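Local coordinates for hypothetical protein PH0730 (PDB 2P8T) that is of unknown function, although its family is tentatively linked to ATP binding and aminoacyl-tRNA ligase activity, at residues A[99-104]-A[160-165]. Numbering follows the deposited sequence.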
loop_
_atom_site.group_PDB
_atom_site.type_symbol
_atom_site.label_atom_id
_atom_site.label_comp_id
_atom_site.label_asym_id
_atom_site.label_seq_id
_atom_site.Cartn_x
_atom_site.Cartn_y
_atom_site.Cartn_z
ATOM N N ALA A 99 5.051 -1.213 5.317
ATOM C CA ALA A 99 5.846 -0.114 4.818
ATOM C C ALA A 99 5.709 -0.081 3.300
ATOM O O ALA A 99 5.759 -1.138 2.640
ATOM C CB ALA A 99 7.328 -0.269 5.226
ATOM N N ILE A 100 5.478 1.122 2.781
ATOM C CA ILE A 100 5.457 1.378 1.341
ATOM C C ILE A 100 6.313 2.611 1.030
ATOM O O ILE A 100 6.113 3.692 1.594
ATOM C CB ILE A 100 4.006 1.590 0.792
ATOM C CG1 ILE A 100 3.082 0.431 1.195
ATOM C CG2 ILE A 100 4.033 1.815 -0.730
ATOM C CD1 ILE A 100 1.598 0.603 0.757
ATOM N N VAL A 101 7.261 2.448 0.114
ATOM C CA VAL A 101 8.078 3.557 -0.366
ATOM C C VAL A 101 7.288 4.229 -1.474
ATOM O O VAL A 101 6.774 3.549 -2.388
ATOM C CB VAL A 101 9.432 3.077 -0.946
ATOM C CG1 VAL A 101 10.265 4.252 -1.503
ATOM C CG2 VAL A 101 10.213 2.286 0.079
ATOM N N VAL A 102 7.184 5.550 -1.391
ATOM C CA VAL A 102 6.574 6.354 -2.458
ATOM C C VAL A 102 7.691 7.083 -3.216
ATOM O O VAL A 102 8.431 7.887 -2.644
ATOM C CB VAL A 102 5.570 7.387 -1.907
ATOM C CG1 VAL A 102 4.932 8.163 -3.047
ATOM C CG2 VAL A 102 4.498 6.695 -1.066
ATOM N N LYS A 103 7.794 6.784 -4.509
ATOM C CA LYS A 103 8.875 7.270 -5.338
ATOM C C LYS A 103 8.549 8.643 -5.856
ATOM O O LYS A 103 7.410 8.911 -6.216
ATOM C CB LYS A 103 9.147 6.278 -6.480
ATOM C CG LYS A 103 9.753 4.985 -5.954
ATOM C CD LYS A 103 9.315 3.746 -6.718
ATOM C CE LYS A 103 10.076 2.534 -6.203
ATOM N NZ LYS A 103 9.685 1.243 -6.841
ATOM N N ASN A 104 9.563 9.508 -5.886
ATOM C CA ASN A 104 9.417 10.933 -6.229
ATOM C C ASN A 104 8.107 11.560 -5.730
ATOM O O ASN A 104 7.281 11.983 -6.544
ATOM C CB ASN A 104 9.633 11.180 -7.746
ATOM C CG ASN A 104 9.581 12.682 -8.121
ATOM O OD1 ASN A 104 10.189 13.526 -7.452
ATOM N ND2 ASN A 104 8.836 13.007 -9.177
ATOM N N ASP A 160 17.197 8.627 -2.172
ATOM C CA ASP A 160 17.069 9.998 -1.684
ATOM C C ASP A 160 15.842 10.710 -2.225
ATOM O O ASP A 160 15.595 10.738 -3.437
ATOM C CB ASP A 160 18.322 10.826 -2.029
ATOM C CG ASP A 160 19.481 10.560 -1.085
ATOM O OD1 ASP A 160 19.326 9.737 -0.157
ATOM O OD2 ASP A 160 20.558 11.182 -1.268
ATOM N N GLY A 161 15.089 11.307 -1.317
ATOM C CA GLY A 161 13.929 12.079 -1.694
ATOM C C GLY A 161 12.638 11.290 -1.668
ATOM O O GLY A 161 11.558 11.880 -1.665
ATOM N N ASP A 162 12.741 9.966 -1.677
ATOM C CA ASP A 162 11.558 9.135 -1.615
ATOM C C ASP A 162 10.884 9.356 -0.248
ATOM O O ASP A 162 11.515 9.833 0.705
ATOM C CB ASP A 162 11.895 7.648 -1.796
ATOM C CG ASP A 162 12.241 7.268 -3.232
ATOM O OD1 ASP A 162 12.031 8.078 -4.178
ATOM O OD2 ASP A 162 12.695 6.115 -3.409
ATOM N N ALA A 163 9.605 9.024 -0.174
ATOM C CA ALA A 163 8.878 9.001 1.099
ATOM C C ALA A 163 8.715 7.560 1.529
ATOM O O ALA A 163 8.709 6.648 0.699
ATOM C CB ALA A 163 7.514 9.690 0.969
ATOM N N VAL A 164 8.617 7.336 2.831
ATOM C CA VAL A 164 8.436 5.981 3.325
ATOM C C VAL A 164 7.252 5.990 4.276
ATOM O O VAL A 164 7.317 6.613 5.347
ATOM C CB VAL A 164 9.708 5.408 4.032
ATOM C CG1 VAL A 164 9.441 3.944 4.421
ATOM C CG2 VAL A 164 10.935 5.472 3.115
ATOM N N ILE A 165 6.177 5.324 3.882
ATOM C CA ILE A 165 4.959 5.246 4.703
ATOM C C ILE A 165 5.091 4.033 5.553
ATOM O O ILE A 165 5.350 2.952 5.024
ATOM C CB ILE A 165 3.704 5.037 3.831
ATOM C CG1 ILE A 165 3.509 6.214 2.887
ATOM C CG2 ILE A 165 2.440 4.795 4.678
ATOM C CD1 ILE A 165 2.649 5.829 1.657
#
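An antiparallel strand pair in the middle of a five-stranded sheet joins I100 and V102 of 99-104 to I165 and A163 of 160-165. Both are hydrogen-bonded pairs, with I100 N to I165 O at 2.9 Å and V102 N to A163 O at 2.8 Å, each reciprocated. Between them V101 faces V164 as a non-hydrogen-bonded pair, CA atoms 4.4 Å apart. Branched aliphatic residues suit these extended, buried positions. V102 and I165 cross obliquely, V102 CG2, anti to its carbonyl carbon, meeting I165 CD1 tightly at 3.4 Å. A163 CB lies 4.2 Å from V102 CB, where a small side chain fits against P105 and F108. Where strand 95-102 ends and strand 163-168 begins, chi1 -74° sets D162 CG anti to the carbonyl carbon, and the carboxylate lies next to K103 and N104. Its OD1 takes a weak hydrogen bond from N104 N at 3.3 Å; OD2 lies against V101 CG1 and accepts from E159 N. An alanine here would probably leave the amides of N104 and E159 without this acceptor and V101 CG1 without its OD2 neighbour. Helix 172-187 packs on the face of I100, V102 and I165; strands 88-92 and 124-131 flank the pair.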